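Local structure of probable glucarate dehydratase (Mycobacterium smegmatis str. MC2 155, 3VDG) at residues F174-A179 and E184-G189; R202-E207 and H372-H377; A212-G217 and A368-W373. The protein probably catalyses the metal-dependent dehydration of glucarate or a related acid sugar, as a lyase of the enolase superfamily. All blocks are in the same frame, centred on the assembly; numbering follows the deposited sequence.

Interaction 1: F174-A179 and E184-G189; sequences FYKWAA and EPDGWG
Lys176 and Asp186 approach each other from opposite directions and form a salt bridge in which the lysine NZ lies 2.8 Å from Asp186 OD2, on the syn lone pair of that oxygen. Asp186 OD1 adds only a weak bond. The Lys176 chain starts with CG wedged between the backbone N and the carbonyl carbon (chi1 64°) and then bends at CD and CE, which curls the ammonium group back to the carbonyl of the following residue.

Hydrogen bonds to carbonyls complete the grip on that ammonium. NZ of Lys176 meets Gly189 O at 2.9 Å, from well above the carbonyl plane, and Trp177 O at 2.8 Å, almost in line with the C=O bond. The setting is the connection between strand 166-174 and helix 194-208, a beta-alpha loop of the barrel domain, with an Asx turn on its second arm: Asp186 OD1 takes the Trp188 N-H on its anti lone pair at 2.9 Å and also accepts from Gly189 N. Backbone joins backbone where Asp186 N donates to Ala178 O, 3.3 Å away.

Apolar contact is slight. The methyl CB of Ala179 presses tightly on Pro185 CA at 3.5 Å, while CE of Lys176 rests against Trp188 CB at 3.9 Å. The indole turns from Lys176 toward Gln200 and Met204 of helix 194-208, with Arg203 in cation-pi contact.

Interaction 2: R202-E207 and H372-H377; sequences RRMIDE and HWPWRH. With ACT (acetate ion), chain E.
Met204 runs out from its helix with CG anti to the backbone N (chi1 -160°), stays extended through SD, and then turns at the thioether (chi3 -77°), which carries its methyl to the indole of Trp375 while CG and SD pass across Pro374. Helix 194-208 is the first helix after strand 166-174 in the beta/alpha barrel of the enolase fold, and it packs here on a 3-10 turn, residues 373-375, of the loop that follows helix 349-360.

The meeting is wholly apolar and small. Met204 SD lies 3.8 Å from Pro374 CG, and the proline ring is met across the run of the methionine chain. The methyl CE comes within 3.4 Å of Trp375 CZ2, at the six-membered end of the indole, approaching obliquely. Trp375 NE1 is hydrogen-bonded to Tyr172 O of strand 166-174. Ala171 and Leu173 of the same strand lie against Met204.

The turn has its own brace. Trp373 O accepts from both the backbone N and the side-chain NE of Arg376, and the guanidinium lies over the Trp373 indole, with NE 3.6 Å above the ring plane. Just before the turn, His372 donates NE2-H to an oxygen of the acetate, which lies near the imidazole plane. The bond from Arg376 NE to Trp373 O is almost linear, 2.9 Å long with an N-H...O angle of 177°.

Interaction 3: A212-G217 and A368-W373; sequences AIKLKG and ACDTHW. With ACT (acetate ion), chain E.
Lys214 and Asp370 make the polar half of this contact, a salt bridge of 2.9 Å from NZ of the lysine to OD2 of the aspartate. The Lys214 chain leaves the strand with CG anti to the backbone N (chi1 168°) and remains extended to its end, crossing the aspartate at about a right angle. Its CD lies alongside the carboxylate, 3.6 Å from Asp370 OD1, and NZ reaches OD2 from above the carboxylate plane, 39° out of it. The apolar half is a single methyl pair, with Ala212 CB and Ala368 CB 3.9 Å apart.

A second shell fixes both ends. Arg242 forms a salt bridge with Asp370 OD1 through NH1 and donates NH2 to Ala368 O, so one guanidinium orients the carboxylate and its loop together. Lys214 NZ also pairs with Glu269, a ligand of the bound sodium ion together with Asp244 and Asn292. Further along, Thr371 OG1 accepts from Trp373 N at 3.0 Å, an ST turn at the point where the loop passes into the 3-10 turn of residues 373-375.

Lys214 and Lys216, on strand 213-216, match the Lys-X-Lys motif of mandelate racemase and glucarate dehydratase relatives, in which the second lysine is a general base; a like role for Lys216 is probable but inferred. Lys216 bends at CG and CD and hydrogen-bonds Asp244, Asn246 and the Tyr172 hydroxyl. Lys216 NZ lies 3.5 Å from the acetate CH3. With Glu269 on one partner and Arg242 on the other, Lys214 and Asp370 belong to a chain of alternating charges that runs into the metal site. Such a chain probably balances the buried carboxylates and holds the metal ligand Glu269 in place.

How the interactions relate
From interaction 3 through interaction 2 to interaction 1 the contacts pass from the buried barrel interior to the surface. Interactions 2 and 3, with centres about 10 Å apart, share His372 and Trp373 and both reach the acetate, which Asn47 and His52 also hold. Helix 194-208 follows the loop of interaction 1 and leads into the strand of interaction 3, where Ile205 CD1 meets Ile213 CD1 at 3.7 Å. Interaction 1 is about 13 Å from interaction 2 between centres, and Trp188 CD2 packs on Trp375 CZ3 at 3.5 Å. Phe174 of interaction 1 touches the shared His372, CZ to NE2 3.8 Å. The side chain of Lys214 in interaction 3 is about 3 Å from the sodium ion, that of Trp375 in interaction 2 about 13 Å.

Interaction 1: F174-A179 and E184-G189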
loop_
_atom_site.group_PDB
_atom_site.type_symbol
_atom_site.label_atom_id
_atom_site.label_comp_id
_atom_site.label_asym_id
_atom_site.label_seq_id
_atom_site.Cartn_x
_atom_site.Cartn_y
_atom_site.Cartn_z
ATOM N N PHE A 174 -2.165 29.444 16.253
ATOM C CA PHE A 174 -0.777 29.836 16.483
ATOM C C PHE A 174 -0.743 31.065 17.396
ATOM O O PHE A 174 -1.545 31.981 17.256
ATOM C CB PHE A 174 -0.134 30.299 15.178
ATOM C CG PHE A 174 0.227 29.186 14.225
ATOM C CD1 PHE A 174 -0.737 28.629 13.387
ATOM C CD2 PHE A 174 1.536 28.746 14.126
ATOM C CE1 PHE A 174 -0.401 27.634 12.486
ATOM C CE2 PHE A 174 1.888 27.747 13.221
ATOM C CZ PHE A 174 0.908 27.192 12.398
ATOM N N TYR A 175 0.204 31.094 18.316
ATOM C CA TYR A 175 0.613 32.379 18.886
ATOM C C TYR A 175 1.139 33.212 17.719
ATOM O O TYR A 175 1.798 32.668 16.818
ATOM C CB TYR A 175 1.725 32.131 19.914
ATOM C CG TYR A 175 1.234 31.352 21.117
ATOM C CD1 TYR A 175 0.409 31.952 22.066
ATOM C CD2 TYR A 175 1.548 30.011 21.277
ATOM C CE1 TYR A 175 -0.052 31.244 23.172
ATOM C CE2 TYR A 175 1.101 29.294 22.374
ATOM C CZ TYR A 175 0.303 29.919 23.321
ATOM O OH TYR A 175 -0.136 29.216 24.422
ATOM N N LYS A 176 0.848 34.514 17.703
ATOM C CA LYS A 176 1.295 35.366 16.605
ATOM C C LYS A 176 1.428 36.820 17.061
ATOM O O LYS A 176 0.688 37.272 17.939
ATOM C CB LYS A 176 0.310 35.295 15.407
ATOM C CG LYS A 176 -1.088 35.823 15.714
ATOM C CD LYS A 176 -2.085 35.642 14.558
ATOM C CE LYS A 176 -1.715 36.466 13.339
ATOM N NZ LYS A 176 -1.645 37.930 13.640
ATOM N N TRP A 177 2.355 37.547 16.454
ATOM C CA TRP A 177 2.378 39.004 16.592
ATOM C C TRP A 177 1.217 39.603 15.863
ATOM O O TRP A 177 0.562 38.923 15.082
ATOM C CB TRP A 177 3.630 39.576 15.975
ATOM C CG TRP A 177 4.928 39.088 16.560
ATOM C CD1 TRP A 177 5.172 38.605 17.849
ATOM C CD2 TRP A 177 6.220 39.055 15.885
ATOM N NE1 TRP A 177 6.496 38.275 17.994
ATOM C CE2 TRP A 177 7.178 38.527 16.850
ATOM C CE3 TRP A 177 6.659 39.386 14.613
ATOM C CZ2 TRP A 177 8.506 38.346 16.530
ATOM C CZ3 TRP A 177 8.007 39.200 14.303
ATOM C CH2 TRP A 177 8.907 38.690 15.245
ATOM N N ALA A 178 0.960 40.891 16.089
ATOM C CA ALA A 178 -0.155 41.570 15.447
ATOM C C ALA A 178 0.144 41.817 13.974
ATOM O O ALA A 178 -0.763 41.856 13.144
ATOM C CB ALA A 178 -0.444 42.898 16.150
ATOM N N ALA A 179 1.419 41.993 13.655
ATOM C CA ALA A 179 1.813 42.441 12.329
ATOM C C ALA A 179 3.238 42.042 12.106
ATOM O O ALA A 179 3.975 41.864 13.059
ATOM C CB ALA A 179 1.700 43.960 12.236
ATOM N N GLU A 184 1.204 46.731 8.038
ATOM C CA GLU A 184 -0.136 46.855 8.604
ATOM C C GLU A 184 -0.514 45.585 9.365
ATOM O O GLU A 184 -0.253 44.479 8.887
ATOM C CB GLU A 184 -1.173 47.115 7.502
ATOM C CG GLU A 184 -0.899 48.337 6.637
ATOM C CD GLU A 184 -0.818 49.621 7.440
ATOM O OE1 GLU A 184 -1.051 49.584 8.668
ATOM O OE2 GLU A 184 -0.518 50.674 6.839
ATOM N N PRO A 185 -1.126 45.736 10.552
ATOM C CA PRO A 185 -1.604 44.564 11.280
ATOM C C PRO A 185 -2.676 43.823 10.496
ATOM O O PRO A 185 -3.462 44.444 9.798
ATOM C CB PRO A 185 -2.198 45.149 12.572
ATOM C CG PRO A 185 -2.294 46.618 12.356
ATOM C CD PRO A 185 -1.238 46.968 11.350
ATOM N N ASP A 186 -2.699 42.501 10.599
ATOM C CA ASP A 186 -3.739 41.723 9.950
ATOM C C ASP A 186 -5.035 41.790 10.759
ATOM O O ASP A 186 -5.102 42.430 11.813
ATOM C CB ASP A 186 -3.286 40.275 9.765
ATOM C CG ASP A 186 -2.811 39.645 11.063
ATOM O OD1 ASP A 186 -3.630 39.528 11.996
ATOM O OD2 ASP A 186 -1.618 39.276 11.143
ATOM N N GLY A 187 -6.070 41.125 10.266
ATOM C CA GLY A 187 -7.369 41.204 10.913
ATOM C C GLY A 187 -7.508 40.266 12.082
ATOM O O GLY A 187 -8.536 40.271 12.750
ATOM N N TRP A 188 -6.481 39.455 12.335
ATOM C CA TRP A 188 -6.528 38.490 13.432
ATOM C C TRP A 188 -6.174 39.132 14.745
ATOM O O TRP A 188 -6.724 38.784 15.787
ATOM C CB TRP A 188 -5.545 37.343 13.171
ATOM C CG TRP A 188 -5.937 36.455 12.004
ATOM C CD1 TRP A 188 -5.501 36.536 10.680
ATOM C CD2 TRP A 188 -6.870 35.326 12.034
ATOM N NE1 TRP A 188 -6.093 35.562 9.912
ATOM C CE2 TRP A 188 -6.925 34.801 10.664
ATOM C CE3 TRP A 188 -7.639 34.716 13.023
ATOM C CZ2 TRP A 188 -7.720 33.718 10.326
ATOM C CZ3 TRP A 188 -8.423 33.609 12.672
ATOM C CH2 TRP A 188 -8.467 33.130 11.356
ATOM N N GLY A 189 -5.221 40.056 14.714
ATOM C CA GLY A 189 -4.671 40.602 15.946
ATOM C C GLY A 189 -3.597 39.679 16.489
ATOM O O GLY A 189 -3.361 38.603 15.935
#

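Interaction 2: R202-E207 and H372-H377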
loop_
_atom_site.group_PDB
_atom_site.type_symbol
_atom_site.label_atom_id
_atom_site.label_comp_id
_atom_site.label_asym_id
_atom_site.label_seq_id
_atom_site.Cartn_x
_atom_site.Cartn_y
_atom_site.Cartn_z
ATOM N N ARG A 202 -12.277 31.357 18.163
ATOM C CA ARG A 202 -13.659 31.759 17.890
ATOM C C ARG A 202 -13.804 32.324 16.484
ATOM O O ARG A 202 -14.748 31.984 15.757
ATOM C CB ARG A 202 -14.132 32.798 18.904
ATOM C CG ARG A 202 -14.397 32.255 20.286
ATOM C CD ARG A 202 -14.989 33.353 21.157
ATOM N NE ARG A 202 -14.848 33.070 22.581
ATOM C CZ ARG A 202 -15.544 32.138 23.219
ATOM N NH1 ARG A 202 -16.417 31.393 22.553
ATOM N NH2 ARG A 202 -15.364 31.945 24.515
ATOM N N ARG A 203 -12.872 33.190 16.098
ATOM C CA ARG A 203 -12.919 33.810 14.789
ATOM C C ARG A 203 -12.799 32.739 13.707
ATOM O O ARG A 203 -13.546 32.734 12.739
ATOM C CB ARG A 203 -11.799 34.842 14.652
ATOM C CG ARG A 203 -11.878 35.709 13.402
ATOM C CD ARG A 203 -10.848 36.836 13.448
ATOM N NE ARG A 203 -11.050 37.830 12.390
ATOM C CZ ARG A 203 -10.446 37.807 11.200
ATOM N NH1 ARG A 203 -9.592 36.843 10.890
ATOM N NH2 ARG A 203 -10.692 38.755 10.309
ATOM N N MET A 204 -11.856 31.820 13.882
ATOM C CA MET A 204 -11.597 30.790 12.867
ATOM C C MET A 204 -12.754 29.790 12.768
ATOM O O MET A 204 -13.197 29.421 11.674
ATOM C CB MET A 204 -10.293 30.062 13.194
ATOM C CG MET A 204 -9.682 29.326 12.020
ATOM S SD MET A 204 -8.211 28.385 12.531
ATOM C CE MET A 204 -7.008 29.695 12.655
ATOM N N ILE A 205 -13.261 29.364 13.910
ATOM C CA ILE A 205 -14.339 28.392 13.926
ATOM C C ILE A 205 -15.699 28.959 13.480
ATOM O O ILE A 205 -16.498 28.247 12.871
ATOM C CB ILE A 205 -14.449 27.726 15.297
ATOM C CG1 ILE A 205 -13.229 26.805 15.516
ATOM C CG2 ILE A 205 -15.746 26.942 15.406
ATOM C CD1 ILE A 205 -13.007 26.408 16.955
ATOM N N ASP A 206 -15.960 30.233 13.767
ATOM C CA ASP A 206 -17.138 30.922 13.205
ATOM C C ASP A 206 -17.082 30.909 11.686
ATOM O O ASP A 206 -18.096 30.751 11.030
ATOM C CB ASP A 206 -17.202 32.382 13.666
ATOM C CG ASP A 206 -17.660 32.521 15.110
ATOM O OD1 ASP A 206 -18.100 31.508 15.681
ATOM O OD2 ASP A 206 -17.576 33.636 15.673
ATOM N N GLU A 207 -15.895 31.109 11.129
ATOM C CA GLU A 207 -15.751 31.213 9.685
ATOM C C GLU A 207 -15.748 29.823 8.998
ATOM O O GLU A 207 -16.393 29.639 7.973
ATOM C CB GLU A 207 -14.509 32.051 9.356
ATOM C CG GLU A 207 -13.981 31.983 7.933
ATOM C CD GLU A 207 -14.745 32.856 6.962
ATOM O OE1 GLU A 207 -15.783 33.433 7.352
ATOM O OE2 GLU A 207 -14.299 32.958 5.800
ATOM N N HIS A 372 -3.409 24.737 6.920
ATOM C CA HIS A 372 -3.068 26.142 7.166
ATOM C C HIS A 372 -4.014 27.037 6.412
ATOM O O HIS A 372 -3.832 28.248 6.363
ATOM C CB HIS A 372 -1.652 26.422 6.680
ATOM C CG HIS A 372 -0.575 25.882 7.585
ATOM N ND1 HIS A 372 -0.382 24.562 7.780
ATOM C CD2 HIS A 372 0.377 26.537 8.360
ATOM C CE1 HIS A 372 0.651 24.378 8.628
ATOM N NE2 HIS A 372 1.114 25.588 8.981
ATOM N N TRP A 373 -5.057 26.458 5.824
ATOM C CA TRP A 373 -5.987 27.246 4.983
ATOM C C TRP A 373 -6.443 28.612 5.489
ATOM O O TRP A 373 -6.441 29.585 4.731
ATOM C CB TRP A 373 -7.211 26.414 4.625
ATOM C CG TRP A 373 -7.901 26.894 3.375
ATOM C CD1 TRP A 373 -9.147 27.504 3.268
ATOM C CD2 TRP A 373 -7.399 26.800 1.996
ATOM N NE1 TRP A 373 -9.440 27.793 1.951
ATOM C CE2 TRP A 373 -8.437 27.391 1.139
ATOM C CE3 TRP A 373 -6.244 26.290 1.407
ATOM C CZ2 TRP A 373 -8.302 27.463 -0.233
ATOM C CZ3 TRP A 373 -6.119 26.380 0.013
ATOM C CH2 TRP A 373 -7.126 26.950 -0.782
ATOM N N PRO A 374 -6.909 28.705 6.750
ATOM C CA PRO A 374 -7.419 29.999 7.230
ATOM C C PRO A 374 -6.377 31.116 7.192
ATOM O O PRO A 374 -6.732 32.291 7.177
ATOM C CB PRO A 374 -7.813 29.709 8.681
ATOM C CG PRO A 374 -8.056 28.229 8.719
ATOM C CD PRO A 374 -7.055 27.649 7.764
ATOM N N TRP A 375 -5.101 30.750 7.164
ATOM C CA TRP A 375 -4.038 31.736 7.236
ATOM C C TRP A 375 -3.683 32.339 5.920
ATOM O O TRP A 375 -2.897 33.280 5.873
ATOM C CB TRP A 375 -2.792 31.127 7.876
ATOM C CG TRP A 375 -3.080 30.691 9.294
ATOM C CD1 TRP A 375 -3.087 29.401 9.804
ATOM C CD2 TRP A 375 -3.422 31.559 10.432
ATOM N NE1 TRP A 375 -3.409 29.406 11.148
ATOM C CE2 TRP A 375 -3.605 30.680 11.583
ATOM C CE3 TRP A 375 -3.587 32.934 10.600
ATOM C CZ2 TRP A 375 -3.946 31.171 12.835
ATOM C CZ3 TRP A 375 -3.916 33.415 11.867
ATOM C CH2 TRP A 375 -4.093 32.555 12.956
ATOM N N ARG A 376 -4.219 31.814 4.826
ATOM C CA ARG A 376 -3.943 32.450 3.527
ATOM C C ARG A 376 -5.228 33.026 2.950
ATOM O O ARG A 376 -6.314 32.752 3.482
ATOM C CB ARG A 376 -3.165 31.539 2.548
ATOM C CG ARG A 376 -3.678 30.096 2.380
ATOM C CD ARG A 376 -4.775 29.966 1.335
ATOM N NE ARG A 376 -6.099 30.176 1.916
ATOM C CZ ARG A 376 -7.132 30.661 1.244
ATOM N NH1 ARG A 376 -7.006 30.979 -0.041
ATOM N NH2 ARG A 376 -8.292 30.825 1.855
ATOM N N HIS A 377 -5.115 33.862 1.916
ATOM C CA HIS A 377 -6.311 34.430 1.268
ATOM C C HIS A 377 -6.098 34.572 -0.220
ATOM O O HIS A 377 -6.802 35.331 -0.881
ATOM C CB HIS A 377 -6.673 35.779 1.877
ATOM C CG HIS A 377 -5.569 36.797 1.767
ATOM N ND1 HIS A 377 -4.654 36.982 2.742
ATOM C CD2 HIS A 377 -5.220 37.664 0.730
ATOM C CE1 HIS A 377 -3.768 37.924 2.354
ATOM N NE2 HIS A 377 -4.119 38.343 1.125
HETATM C C ACT E . 4.474 25.795 11.107
HETATM O O ACT E . 3.690 26.015 10.146
HETATM O OXT ACT E . 5.165 26.714 11.599
HETATM C CH3 ACT E . 4.604 24.416 11.692
#

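Interaction 3: A212-G217 and A368-W373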
loop_
_atom_site.group_PDB
_atom_site.type_symbol
_atom_site.label_atom_id
_atom_site.label_comp_id
_atom_site.label_asym_id
_atom_site.label_seq_id
_atom_site.Cartn_x
_atom_site.Cartn_y
_atom_site.Cartn_z
ATOM N N ALA A 212 -12.403 20.245 15.432
ATOM C CA ALA A 212 -11.226 19.811 16.222
ATOM C C ALA A 212 -10.238 20.972 16.198
ATOM O O ALA A 212 -10.255 21.787 15.266
ATOM C CB ALA A 212 -10.589 18.552 15.646
ATOM N N ILE A 213 -9.390 21.070 17.216
ATOM C CA ILE A 213 -8.557 22.260 17.350
ATOM C C ILE A 213 -7.128 21.853 17.682
ATOM O O ILE A 213 -6.890 20.982 18.530
ATOM C CB ILE A 213 -9.070 23.172 18.489
ATOM C CG1 ILE A 213 -10.527 23.597 18.253
ATOM C CG2 ILE A 213 -8.182 24.392 18.633
ATOM C CD1 ILE A 213 -11.116 24.399 19.408
ATOM N N LYS A 214 -6.169 22.469 17.009
ATOM C CA LYS A 214 -4.784 22.169 17.308
ATOM C C LYS A 214 -4.069 23.458 17.684
ATOM O O LYS A 214 -4.286 24.474 17.043
ATOM C CB LYS A 214 -4.105 21.584 16.065
ATOM C CG LYS A 214 -2.580 21.517 16.187
ATOM C CD LYS A 214 -1.938 20.929 14.931
ATOM C CE LYS A 214 -0.436 20.772 15.108
ATOM N NZ LYS A 214 0.175 20.023 13.977
ATOM N N LEU A 215 -3.195 23.405 18.692
ATOM C CA LEU A 215 -2.371 24.569 19.052
ATOM C C LEU A 215 -0.881 24.313 18.756
ATOM O O LEU A 215 -0.305 23.305 19.202
ATOM C CB LEU A 215 -2.550 24.929 20.544
ATOM C CG LEU A 215 -1.690 26.080 21.097
ATOM C CD1 LEU A 215 -2.053 27.383 20.409
ATOM C CD2 LEU A 215 -1.825 26.220 22.615
ATOM N N LYS A 216 -0.269 25.222 18.008
ATOM C CA LYS A 216 1.173 25.193 17.779
ATOM C C LYS A 216 1.834 25.789 19.031
ATOM O O LYS A 216 1.665 26.980 19.321
ATOM C CB LYS A 216 1.545 26.031 16.553
ATOM C CG LYS A 216 3.056 26.066 16.270
ATOM C CD LYS A 216 3.453 25.066 15.191
ATOM C CE LYS A 216 3.108 23.627 15.563
ATOM N NZ LYS A 216 3.576 22.683 14.497
ATOM N N GLY A 217 2.527 24.944 19.780
ATOM C CA GLY A 217 3.174 25.350 21.030
ATOM C C GLY A 217 4.686 25.385 20.870
ATOM O O GLY A 217 5.199 25.544 19.762
ATOM N N ALA A 368 -9.335 14.475 12.308
ATOM C CA ALA A 368 -9.458 15.629 11.437
ATOM C C ALA A 368 -8.065 15.979 10.889
ATOM O O ALA A 368 -7.088 15.898 11.625
ATOM C CB ALA A 368 -10.042 16.796 12.227
ATOM N N CYS A 369 -7.963 16.358 9.614
ATOM C CA CYS A 369 -6.674 16.748 9.017
ATOM C C CYS A 369 -6.261 18.169 9.397
ATOM O O CYS A 369 -7.090 19.070 9.451
ATOM C CB CYS A 369 -6.739 16.683 7.475
ATOM S SG CYS A 369 -7.079 15.021 6.812
ATOM N N ASP A 370 -4.967 18.383 9.612
ATOM C CA ASP A 370 -4.446 19.751 9.728
ATOM C C ASP A 370 -4.542 20.487 8.388
ATOM O O ASP A 370 -4.401 19.881 7.327
ATOM C CB ASP A 370 -2.970 19.712 10.138
ATOM C CG ASP A 370 -2.762 19.222 11.585
ATOM O OD1 ASP A 370 -3.741 19.129 12.347
ATOM O OD2 ASP A 370 -1.600 18.958 11.953
ATOM N N THR A 371 -4.769 21.796 8.435
ATOM C CA THR A 371 -4.573 22.637 7.253
ATOM C C THR A 371 -4.207 24.040 7.722
ATOM O O THR A 371 -4.621 24.460 8.799
ATOM C CB THR A 371 -5.840 22.716 6.376
ATOM O OG1 THR A 371 -5.597 23.576 5.248
ATOM C CG2 THR A 371 -7.023 23.266 7.188
ATOM N N HIS A 372 -3.409 24.737 6.920
ATOM C CA HIS A 372 -3.068 26.142 7.166
ATOM C C HIS A 372 -4.014 27.037 6.412
ATOM O O HIS A 372 -3.832 28.248 6.363
ATOM C CB HIS A 372 -1.652 26.422 6.680
ATOM C CG HIS A 372 -0.575 25.882 7.585
ATOM N ND1 HIS A 372 -0.382 24.562 7.780
ATOM C CD2 HIS A 372 0.377 26.537 8.360
ATOM C CE1 HIS A 372 0.651 24.378 8.628
ATOM N NE2 HIS A 372 1.114 25.588 8.981
ATOM N N TRP A 373 -5.057 26.458 5.824
ATOM C CA TRP A 373 -5.987 27.246 4.983
ATOM C C TRP A 373 -6.443 28.612 5.489
ATOM O O TRP A 373 -6.441 29.585 4.731
ATOM C CB TRP A 373 -7.211 26.414 4.625
ATOM C CG TRP A 373 -7.901 26.894 3.375
ATOM C CD1 TRP A 373 -9.147 27.504 3.268
ATOM C CD2 TRP A 373 -7.399 26.800 1.996
ATOM N NE1 TRP A 373 -9.440 27.793 1.951
ATOM C CE2 TRP A 373 -8.437 27.391 1.139
ATOM C CE3 TRP A 373 -6.244 26.290 1.407
ATOM C CZ2 TRP A 373 -8.302 27.463 -0.233
ATOM C CZ3 TRP A 373 -6.119 26.380 0.013
ATOM C CH2 TRP A 373 -7.126 26.950 -0.782
HETATM C C ACT E . 4.474 25.795 11.107
HETATM O O ACT E . 3.690 26.015 10.146
HETATM O OXT ACT E . 5.165 26.714 11.599
HETATM C CH3 ACT E . 4.604 24.416 11.692
#